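Local coordinates for protein UV damage endonuclease (Sulfolobus acidocaldarius, PDB 3TC3) that probably cuts ultraviolet-damaged DNA as a metal-dependent endonuclease working in DNA excision repair, at residues A[22-30]-A[73-81]; A[214-222]-A[243-254]. All blocks are in the same frame, centred on the assembly; numbering follows the deposited sequence.

In the fold
Both contacts are pairs of neighbouring strands in one closed parallel barrel of eight strands, the TIM-barrel fold. Contact 1 joins the first two strands, 22-27 and 76-78, and contact 2 the sixth and seventh, 217-220 and 249-252. Along the chain they come in series, and their centres lie about 15 Å apart. Strand 283-287 stands between 249-252 and 22-27 and closes the ring. The two contacts meet directly inside the barrel: R78 NH2 forms a salt bridge of 3.0 Å with D251 OD1, and F76 packs on M249. Contact 1 thus supplies a second-shell arginine to the manganese site, while contact 2 carries two of its four protein residues.

Contact 1: residues A[22-30]-A[73-81]; sequences MRVGYVSTN and EILFFRISS
S28 N donates to R78 O over 2.8 Å, and R78 N donates to Y26 O over 3.2 Å. These two bonds pair the first and second strands of the TIM barrel in parallel, with helix 48-71 making the beta-alpha-beta crossover between them. Earlier in the strands the pairing is looser: F76 N reaches V24 O by a weak, bent bond, and Y26 N is buried without a partner in the model. Water bridges both ends, one joining V24 N to E73 O and L75 N, another joining S28 O to S80 N.

R78 lies on the same face of the sheet as V27, its chain bent at chi3, and the two side chains run alongside each other. V27 CG2 lies over one face of the guanidinium, 3.8 Å from R78 NH1. NH2 pairs with E288, a manganese ligand, which places R78 in the second shell of the metal.

On the other face Y26 and F77 form a T-shaped pair, centroids 5.2 Å apart and planes at 81°. The edge of F77 points at the tyrosine face, off its centre, with F77 CE1 3.6 Å from Y26 CE2. Y26 takes the conformation with CG between the backbone N and the carbonyl carbon (chi1 62°), which sets the ring beside both F77 and I74; I74 CG2 meets its edge, 3.8 Å from Y26 CE1. Y26 OH accepts from N30 ND2 at 2.9 Å and also bonds to N69 of helix 48-71. With an alanine here, F77 would probably lose the face its edge lies against, and the amides of N30 and N69 their shared hydroxyl.

At the start of the pair R23, held at its far end by D284, crosses L75 at about a right angle, with R23 CD 3.6 Å from L75 O.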
loop_
_atom_site.group_PDB
_atom_site.type_symbol
_atom_site.label_atom_id
_atom_site.label_comp_id
_atom_site.label_asym_id
_atom_site.label_seq_id
_atom_site.Cartn_x
_atom_site.Cartn_y
_atom_site.Cartn_z
ATOM N N MET A 22 -8.123 12.428 -10.624
ATOM C CA MET A 22 -7.999 11.333 -9.609
ATOM C C MET A 22 -7.810 9.985 -10.297
ATOM O O MET A 22 -8.493 9.709 -11.316
ATOM C CB MET A 22 -9.209 11.308 -8.715
ATOM C CG MET A 22 -9.196 12.473 -7.667
ATOM S SD MET A 22 -10.850 12.604 -6.921
ATOM C CE MET A 22 -10.528 13.093 -5.260
ATOM N N ARG A 23 -6.878 9.149 -9.808
ATOM C CA ARG A 23 -6.745 7.766 -10.263
ATOM C C ARG A 23 -7.396 6.891 -9.227
ATOM O O ARG A 23 -7.355 7.276 -8.053
ATOM C CB ARG A 23 -5.301 7.297 -10.411
ATOM C CG ARG A 23 -4.563 8.039 -11.478
ATOM C CD ARG A 23 -3.153 7.493 -11.165
ATOM N NE ARG A 23 -2.207 7.889 -12.140
ATOM C CZ ARG A 23 -1.149 8.637 -11.921
ATOM N NH1 ARG A 23 -0.868 9.155 -10.732
ATOM N NH2 ARG A 23 -0.373 8.899 -12.960
ATOM N N VAL A 24 -8.016 5.811 -9.660
ATOM C CA VAL A 24 -8.576 4.824 -8.759
ATOM C C VAL A 24 -7.731 3.551 -8.734
ATOM O O VAL A 24 -7.225 3.141 -9.765
ATOM C CB VAL A 24 -9.975 4.417 -9.372
ATOM C CG1 VAL A 24 -10.601 3.150 -8.671
ATOM C CG2 VAL A 24 -10.924 5.617 -9.428
ATOM N N GLY A 25 -7.543 2.977 -7.523
ATOM C CA GLY A 25 -6.927 1.649 -7.395
ATOM C C GLY A 25 -7.660 0.692 -6.537
ATOM O O GLY A 25 -8.553 1.048 -5.820
ATOM N N TYR A 26 -7.194 -0.573 -6.659
ATOM C CA TYR A 26 -7.641 -1.616 -5.687
ATOM C C TYR A 26 -6.429 -2.455 -5.309
ATOM O O TYR A 26 -5.327 -2.270 -5.859
ATOM C CB TYR A 26 -8.843 -2.394 -6.148
ATOM C CG TYR A 26 -8.600 -3.165 -7.399
ATOM C CD1 TYR A 26 -8.613 -2.520 -8.694
ATOM C CD2 TYR A 26 -8.323 -4.575 -7.348
ATOM C CE1 TYR A 26 -8.362 -3.245 -9.881
ATOM C CE2 TYR A 26 -8.052 -5.269 -8.537
ATOM C CZ TYR A 26 -8.047 -4.590 -9.769
ATOM O OH TYR A 26 -7.813 -5.374 -10.907
ATOM N N VAL A 27 -6.663 -3.448 -4.440
ATOM C CA VAL A 27 -5.512 -4.072 -3.707
ATOM C C VAL A 27 -5.338 -5.543 -4.100
ATOM O O VAL A 27 -6.281 -6.354 -4.002
ATOM C CB VAL A 27 -5.833 -4.015 -2.212
ATOM C CG1 VAL A 27 -4.791 -4.840 -1.349
ATOM C CG2 VAL A 27 -5.901 -2.518 -1.765
ATOM N N SER A 28 -4.109 -5.915 -4.478
ATOM C CA SER A 28 -3.533 -7.318 -4.482
ATOM C C SER A 28 -3.965 -8.252 -5.594
ATOM O O SER A 28 -3.114 -8.893 -6.187
ATOM C CB SER A 28 -3.696 -7.990 -3.110
ATOM O OG SER A 28 -2.723 -7.400 -2.250
ATOM N N THR A 29 -5.266 -8.357 -5.835
ATOM C CA THR A 29 -5.716 -9.370 -6.838
ATOM C C THR A 29 -7.108 -8.981 -7.285
ATOM O O THR A 29 -7.700 -8.009 -6.778
ATOM C CB THR A 29 -5.629 -10.805 -6.295
ATOM O OG1 THR A 29 -5.680 -11.733 -7.379
ATOM C CG2 THR A 29 -6.699 -11.084 -5.249
ATOM N N ASN A 30 -7.542 -9.634 -8.363
ATOM C CA ASN A 30 -8.806 -9.289 -9.017
ATOM C C ASN A 30 -9.579 -10.600 -9.036
ATOM O O ASN A 30 -9.174 -11.605 -9.622
ATOM C CB ASN A 30 -8.485 -8.753 -10.428
ATOM C CG ASN A 30 -9.722 -8.394 -11.227
ATOM O OD1 ASN A 30 -10.661 -9.218 -11.248
ATOM N ND2 ASN A 30 -9.741 -7.248 -11.929
ATOM N N GLU A 73 -9.848 1.656 -16.946
ATOM C CA GLU A 73 -9.570 3.037 -16.492
ATOM C C GLU A 73 -9.185 3.082 -14.988
ATOM O O GLU A 73 -9.520 4.041 -14.284
ATOM C CB GLU A 73 -10.717 4.005 -16.844
ATOM C CG GLU A 73 -11.087 3.861 -18.385
ATOM C CD GLU A 73 -12.234 4.797 -18.713
ATOM O OE1 GLU A 73 -11.960 5.989 -18.895
ATOM O OE2 GLU A 73 -13.378 4.334 -18.743
ATOM N N ILE A 74 -8.495 2.045 -14.565
ATOM C CA ILE A 74 -8.028 1.890 -13.154
ATOM C C ILE A 74 -6.487 2.005 -13.183
ATOM O O ILE A 74 -5.796 1.116 -13.680
ATOM C CB ILE A 74 -8.449 0.514 -12.623
ATOM C CG1 ILE A 74 -9.988 0.521 -12.443
ATOM C CG2 ILE A 74 -7.853 0.292 -11.217
ATOM C CD1 ILE A 74 -10.548 -0.886 -12.326
ATOM N N LEU A 75 -5.961 3.167 -12.799
ATOM C CA LEU A 75 -4.545 3.524 -13.085
ATOM C C LEU A 75 -3.679 3.533 -11.819
ATOM O O LEU A 75 -2.545 3.969 -11.840
ATOM C CB LEU A 75 -4.425 4.864 -13.822
ATOM C CG LEU A 75 -5.023 4.935 -15.252
ATOM C CD1 LEU A 75 -4.606 6.188 -15.889
ATOM C CD2 LEU A 75 -4.713 3.752 -16.017
ATOM N N PHE A 76 -4.209 2.931 -10.745
ATOM C CA PHE A 76 -3.434 2.802 -9.460
ATOM C C PHE A 76 -3.633 1.315 -9.037
ATOM O O PHE A 76 -4.692 0.703 -9.235
ATOM C CB PHE A 76 -4.110 3.828 -8.457
ATOM C CG PHE A 76 -3.437 3.981 -7.087
ATOM C CD1 PHE A 76 -2.100 3.544 -6.814
ATOM C CD2 PHE A 76 -4.180 4.693 -6.103
ATOM C CE1 PHE A 76 -1.565 3.810 -5.526
ATOM C CE2 PHE A 76 -3.674 4.935 -4.805
ATOM C CZ PHE A 76 -2.309 4.494 -4.523
ATOM N N PHE A 77 -2.591 0.722 -8.445
ATOM C CA PHE A 77 -2.706 -0.667 -7.961
ATOM C C PHE A 77 -1.782 -0.872 -6.788
ATOM O O PHE A 77 -0.687 -0.315 -6.755
ATOM C CB PHE A 77 -2.327 -1.652 -9.095
ATOM C CG PHE A 77 -2.739 -3.057 -8.776
ATOM C CD1 PHE A 77 -4.122 -3.411 -8.696
ATOM C CD2 PHE A 77 -1.750 -4.083 -8.528
ATOM C CE1 PHE A 77 -4.452 -4.737 -8.278
ATOM C CE2 PHE A 77 -2.133 -5.401 -8.178
ATOM C CZ PHE A 77 -3.529 -5.736 -8.088
ATOM N N ARG A 78 -2.226 -1.702 -5.856
ATOM C CA ARG A 78 -1.400 -2.110 -4.686
ATOM C C ARG A 78 -0.929 -3.530 -4.940
ATOM O O ARG A 78 -1.709 -4.469 -4.886
ATOM C CB ARG A 78 -2.065 -1.939 -3.293
ATOM C CG ARG A 78 -0.978 -2.240 -2.161
ATOM C CD ARG A 78 -1.692 -2.218 -0.744
ATOM N NE ARG A 78 -2.232 -0.858 -0.449
ATOM C CZ ARG A 78 -3.188 -0.720 0.485
ATOM N NH1 ARG A 78 -3.624 -1.768 1.170
ATOM N NH2 ARG A 78 -3.655 0.436 0.752
ATOM N N ILE A 79 0.348 -3.690 -5.302
ATOM C CA ILE A 79 0.888 -5.056 -5.608
ATOM C C ILE A 79 0.967 -5.881 -4.325
ATOM O O ILE A 79 1.392 -5.391 -3.263
ATOM C CB ILE A 79 2.257 -4.920 -6.235
ATOM C CG1 ILE A 79 2.115 -4.252 -7.592
ATOM C CG2 ILE A 79 2.932 -6.320 -6.379
ATOM C CD1 ILE A 79 3.506 -3.993 -8.326
ATOM N N SER A 80 0.519 -7.122 -4.454
ATOM C CA SER A 80 0.518 -8.009 -3.299
ATOM C C SER A 80 1.930 -8.279 -2.733
ATOM O O SER A 80 2.885 -8.493 -3.517
ATOM C CB SER A 80 -0.076 -9.391 -3.735
ATOM O OG SER A 80 0.097 -10.308 -2.636
ATOM N N SER A 81 2.049 -8.273 -1.427
ATOM C CA SER A 81 3.336 -8.666 -0.740
ATOM C C SER A 81 3.614 -10.130 -0.917
ATOM O O SER A 81 4.767 -10.577 -0.699
ATOM C CB SER A 81 3.321 -8.275 0.730
ATOM O OG SER A 81 3.111 -6.878 0.816
HETATM O O HOH W 1 -7.912 5.386 -12.599
HETATM O O HOH W 2 -0.504 -8.097 -6.821
HETATM O O HOH W 3 -1.791 -10.015 -0.616
#

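Contact 2: residues A[214-222]-A[243-254]; sequences GIPVIFDNL and TWKDRPMIDYSE. With MN (manganese (II) ion), chain C.
D251 N donates to F219 O at 2.9 Å and N221 N to D251 O, so parallel strands 217-220 and 249-252 are paired by backbone bonds, their axes 4.7 Å apart at 24°.

The aspartates D220 and D251 point to the same face of the sheet, at the C-terminal ends of the strands, where TIM barrels place their active sites. D220 OD2 binds manganese at 1.9 Å, while OD1 caps the following helix by accepting from H223 N. D251 OD2 stands 2.8 Å from the metal, a long approach, and the D251 carboxylate has further polar partners in Q160 and, through OD1, in R78; I218 CG2 packs against it. E195 and E288 complete the protein ligands, and a water also coordinates the ion.

Beyond the metal, N221 joins the chains past the paired strands. Its CG sits between the backbone N and the carbonyl carbon (chi1 67°), which turns the amide toward 252-253. OD1 accepts from S253 N at 2.8 Å, in the carbonyl plane and on a lone pair; ND2 returns a weak bond to S253 O. The amide is thus fixed mainly through OD1.

At the opposite end of the strands, W244 NE1 donates to V217 O over 2.8 Å, approaching from well above the carbonyl plane, 52° out of it. P216 CB makes a CH-pi contact over the indole, 3.6 Å from the centroid of the five-membered ring, and P248 CA lies on the opposite face, so the indole is sandwiched. Beside it T243 OG1 accepts from V217 N at 3.0 Å and also pairs with V240 O.

Helix 203-213 packs on V217, F219 and T243. Strand 192-195 flanks the pair through P216, I218 and W244, and strand 283-287 adjoins it through I250, D251 and Y252.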
loop_
_atom_site.group_PDB
_atom_site.type_symbol
_atom_site.label_atom_id
_atom_site.label_comp_id
_atom_site.label_asym_id
_atom_site.label_seq_id
_atom_site.Cartn_x
_atom_site.Cartn_y
_atom_site.Cartn_z
ATOM N N GLY A 214 10.692 14.021 6.288
ATOM C CA GLY A 214 10.322 14.113 4.874
ATOM C C GLY A 214 9.481 12.929 4.398
ATOM O O GLY A 214 9.175 12.841 3.162
ATOM N N ILE A 215 9.067 12.028 5.286
ATOM C CA ILE A 215 8.193 10.866 4.893
ATOM C C ILE A 215 6.777 11.334 4.521
ATOM O O ILE A 215 6.137 11.894 5.350
ATOM C CB ILE A 215 8.106 9.863 6.036
ATOM C CG1 ILE A 215 9.521 9.282 6.307
ATOM C CG2 ILE A 215 7.249 8.680 5.606
ATOM C CD1 ILE A 215 9.512 8.532 7.628
ATOM N N PRO A 216 6.309 11.059 3.326
ATOM C CA PRO A 216 4.850 11.392 3.044
ATOM C C PRO A 216 3.888 10.578 3.845
ATOM O O PRO A 216 4.159 9.429 4.256
ATOM C CB PRO A 216 4.720 11.111 1.544
ATOM C CG PRO A 216 6.211 11.017 1.034
ATOM C CD PRO A 216 6.967 10.395 2.157
ATOM N N VAL A 217 2.771 11.194 4.166
ATOM C CA VAL A 217 1.695 10.576 4.882
ATOM C C VAL A 217 0.544 10.188 3.962
ATOM O O VAL A 217 0.007 11.035 3.249
ATOM C CB VAL A 217 1.190 11.529 5.996
ATOM C CG1 VAL A 217 0.020 10.872 6.850
ATOM C CG2 VAL A 217 2.389 11.949 6.909
ATOM N N ILE A 218 0.218 8.916 4.023
ATOM C CA ILE A 218 -1.048 8.455 3.377
ATOM C C ILE A 218 -2.189 8.635 4.362
ATOM O O ILE A 218 -2.174 8.039 5.466
ATOM C CB ILE A 218 -0.965 6.945 3.017
ATOM C CG1 ILE A 218 0.006 6.750 1.903
ATOM C CG2 ILE A 218 -2.403 6.423 2.532
ATOM C CD1 ILE A 218 0.015 5.337 1.294
ATOM N N PHE A 219 -3.193 9.399 3.939
ATOM C CA PHE A 219 -4.430 9.545 4.730
ATOM C C PHE A 219 -5.426 8.425 4.525
ATOM O O PHE A 219 -5.767 8.129 3.412
ATOM C CB PHE A 219 -5.092 10.857 4.243
ATOM C CG PHE A 219 -6.376 11.192 4.937
ATOM C CD1 PHE A 219 -6.383 11.658 6.277
ATOM C CD2 PHE A 219 -7.600 10.978 4.294
ATOM C CE1 PHE A 219 -7.559 11.991 6.868
ATOM C CE2 PHE A 219 -8.789 11.288 4.930
ATOM C CZ PHE A 219 -8.773 11.797 6.251
ATOM N N ASP A 220 -5.834 7.803 5.591
ATOM C CA ASP A 220 -6.848 6.757 5.572
ATOM C C ASP A 220 -8.076 7.344 6.201
ATOM O O ASP A 220 -8.049 7.716 7.350
ATOM C CB ASP A 220 -6.361 5.582 6.328
ATOM C CG ASP A 220 -7.358 4.486 6.242
ATOM O OD1 ASP A 220 -8.489 4.588 6.686
ATOM O OD2 ASP A 220 -6.942 3.427 5.633
ATOM N N ASN A 221 -9.126 7.468 5.376
ATOM C CA ASN A 221 -10.307 8.222 5.849
ATOM C C ASN A 221 -11.056 7.467 6.986
ATOM O O ASN A 221 -11.494 8.126 7.910
ATOM C CB ASN A 221 -11.236 8.547 4.724
ATOM C CG ASN A 221 -11.894 7.360 4.124
ATOM O OD1 ASN A 221 -11.271 6.297 3.893
ATOM N ND2 ASN A 221 -13.201 7.528 3.828
ATOM N N LEU A 222 -11.224 6.155 6.880
ATOM C CA LEU A 222 -11.982 5.436 7.930
ATOM C C LEU A 222 -11.166 5.524 9.218
ATOM O O LEU A 222 -11.709 5.819 10.266
ATOM C CB LEU A 222 -12.157 3.980 7.492
ATOM C CG LEU A 222 -12.838 3.075 8.540
ATOM C CD1 LEU A 222 -14.212 3.590 8.875
ATOM C CD2 LEU A 222 -12.924 1.634 7.987
ATOM N N THR A 243 3.025 16.999 2.538
ATOM C CA THR A 243 4.077 16.029 2.803
ATOM C C THR A 243 4.491 15.257 1.583
ATOM O O THR A 243 5.444 14.512 1.661
ATOM C CB THR A 243 3.743 15.041 3.912
ATOM O OG1 THR A 243 2.713 14.150 3.446
ATOM C CG2 THR A 243 3.192 15.789 5.174
ATOM N N TRP A 244 3.814 15.511 0.450
ATOM C CA TRP A 244 4.158 14.810 -0.812
ATOM C C TRP A 244 4.839 15.750 -1.755
ATOM O O TRP A 244 4.395 16.876 -1.921
ATOM C CB TRP A 244 2.897 14.237 -1.482
ATOM C CG TRP A 244 2.292 13.157 -0.682
ATOM C CD1 TRP A 244 1.485 13.313 0.423
ATOM C CD2 TRP A 244 2.280 11.746 -0.996
ATOM N NE1 TRP A 244 1.047 12.050 0.884
ATOM C CE2 TRP A 244 1.493 11.091 0.068
ATOM C CE3 TRP A 244 2.880 10.957 -1.955
ATOM C CZ2 TRP A 244 1.344 9.702 0.157
ATOM C CZ3 TRP A 244 2.675 9.563 -1.880
ATOM C CH2 TRP A 244 1.939 8.966 -0.837
ATOM N N LYS A 245 5.775 15.224 -2.506
ATOM C CA LYS A 245 6.348 16.083 -3.559
ATOM C C LYS A 245 5.497 15.944 -4.831
ATOM O O LYS A 245 5.359 16.880 -5.613
ATOM C CB LYS A 245 7.836 15.751 -3.770
ATOM C CG LYS A 245 8.686 16.642 -2.844
ATOM C CD LYS A 245 10.150 16.268 -2.817
ATOM C CE LYS A 245 10.816 16.905 -1.591
ATOM N NZ LYS A 245 10.531 16.004 -0.423
ATOM N N ASP A 246 4.875 14.761 -4.980
ATOM C CA ASP A 246 4.014 14.465 -6.138
ATOM C C ASP A 246 2.534 14.377 -5.675
ATOM O O ASP A 246 2.184 14.843 -4.596
ATOM C CB ASP A 246 4.494 13.179 -6.869
ATOM C CG ASP A 246 4.800 12.022 -5.919
ATOM O OD1 ASP A 246 4.551 12.151 -4.706
ATOM O OD2 ASP A 246 5.310 10.960 -6.360
ATOM N N ARG A 247 1.647 13.793 -6.476
ATOM C CA ARG A 247 0.303 13.707 -6.063
ATOM C C ARG A 247 0.162 12.751 -4.830
ATOM O O ARG A 247 0.675 11.639 -4.819
ATOM C CB ARG A 247 -0.504 13.162 -7.229
ATOM C CG ARG A 247 -1.949 13.172 -6.978
ATOM C CD ARG A 247 -2.669 12.455 -8.069
ATOM N NE ARG A 247 -2.730 13.268 -9.257
ATOM C CZ ARG A 247 -3.350 12.897 -10.358
ATOM N NH1 ARG A 247 -3.966 11.717 -10.440
ATOM N NH2 ARG A 247 -3.363 13.725 -11.368
ATOM N N PRO A 248 -0.609 13.161 -3.831
ATOM C CA PRO A 248 -0.818 12.230 -2.686
ATOM C C PRO A 248 -1.553 10.991 -3.007
ATOM O O PRO A 248 -2.372 10.952 -3.960
ATOM C CB PRO A 248 -1.599 13.021 -1.698
ATOM C CG PRO A 248 -1.631 14.400 -2.193
ATOM C CD PRO A 248 -1.307 14.444 -3.648
ATOM N N MET A 249 -1.293 9.940 -2.220
ATOM C CA MET A 249 -2.152 8.772 -2.195
ATOM C C MET A 249 -3.005 8.831 -1.027
ATOM O O MET A 249 -2.543 9.216 0.053
ATOM C CB MET A 249 -1.325 7.533 -2.102
ATOM C CG MET A 249 -0.332 7.305 -3.238
ATOM S SD MET A 249 0.731 5.834 -2.938
ATOM C CE MET A 249 1.662 5.793 -4.407
ATOM N N ILE A 250 -4.282 8.424 -1.151
ATOM C CA ILE A 250 -5.146 8.257 0.002
ATOM C C ILE A 250 -5.724 6.848 0.009
ATOM O O ILE A 250 -5.905 6.217 -1.057
ATOM C CB ILE A 250 -6.267 9.273 0.136
ATOM C CG1 ILE A 250 -7.214 9.240 -0.980
ATOM C CG2 ILE A 250 -5.682 10.737 0.136
ATOM C CD1 ILE A 250 -8.276 10.388 -0.881
ATOM N N ASP A 251 -5.995 6.322 1.187
ATOM C CA ASP A 251 -6.694 5.018 1.356
ATOM C C ASP A 251 -8.143 5.239 1.695
ATOM O O ASP A 251 -8.442 5.920 2.722
ATOM C CB ASP A 251 -6.085 4.178 2.456
ATOM C CG ASP A 251 -4.727 3.545 2.092
ATOM O OD1 ASP A 251 -4.393 3.361 0.949
ATOM O OD2 ASP A 251 -4.046 3.100 3.028
ATOM N N TYR A 252 -9.056 4.788 0.834
ATOM C CA TYR A 252 -10.476 5.005 1.045
ATOM C C TYR A 252 -11.100 3.706 1.543
ATOM O O TYR A 252 -11.035 2.660 0.891
ATOM C CB TYR A 252 -11.182 5.465 -0.256
ATOM C CG TYR A 252 -12.693 5.587 -0.018
ATOM C CD1 TYR A 252 -13.583 4.481 -0.226
ATOM C CD2 TYR A 252 -13.252 6.795 0.395
ATOM C CE1 TYR A 252 -14.940 4.593 -0.014
ATOM C CE2 TYR A 252 -14.572 6.952 0.535
ATOM C CZ TYR A 252 -15.451 5.846 0.408
ATOM O OH TYR A 252 -16.777 6.059 0.620
ATOM N N SER A 253 -11.793 3.803 2.652
ATOM C CA SER A 253 -12.646 2.696 3.116
ATOM C C SER A 253 -13.853 3.200 3.805
ATOM O O SER A 253 -14.040 4.400 3.908
ATOM C CB SER A 253 -11.877 1.732 4.054
ATOM O OG SER A 253 -12.630 0.498 4.033
ATOM N N GLU A 254 -14.734 2.245 4.142
ATOM C CA GLU A 254 -15.939 2.590 4.881
ATOM C C GLU A 254 -16.165 1.532 5.942
ATOM O O GLU A 254 -15.652 0.415 5.827
ATOM C CB GLU A 254 -17.198 2.587 3.988
ATOM C CG GLU A 254 -17.141 3.599 2.812
ATOM C CD GLU A 254 -18.324 3.469 1.971
ATOM O OE1 GLU A 254 -19.402 3.033 2.459
ATOM O OE2 GLU A 254 -18.231 3.827 0.806
HETATM MN MN MN C . -5.677 2.069 5.037
HETATM O O HOH W 4 7.950 14.266 1.205
HETATM O O HOH W 5 -4.024 0.361 4.789
#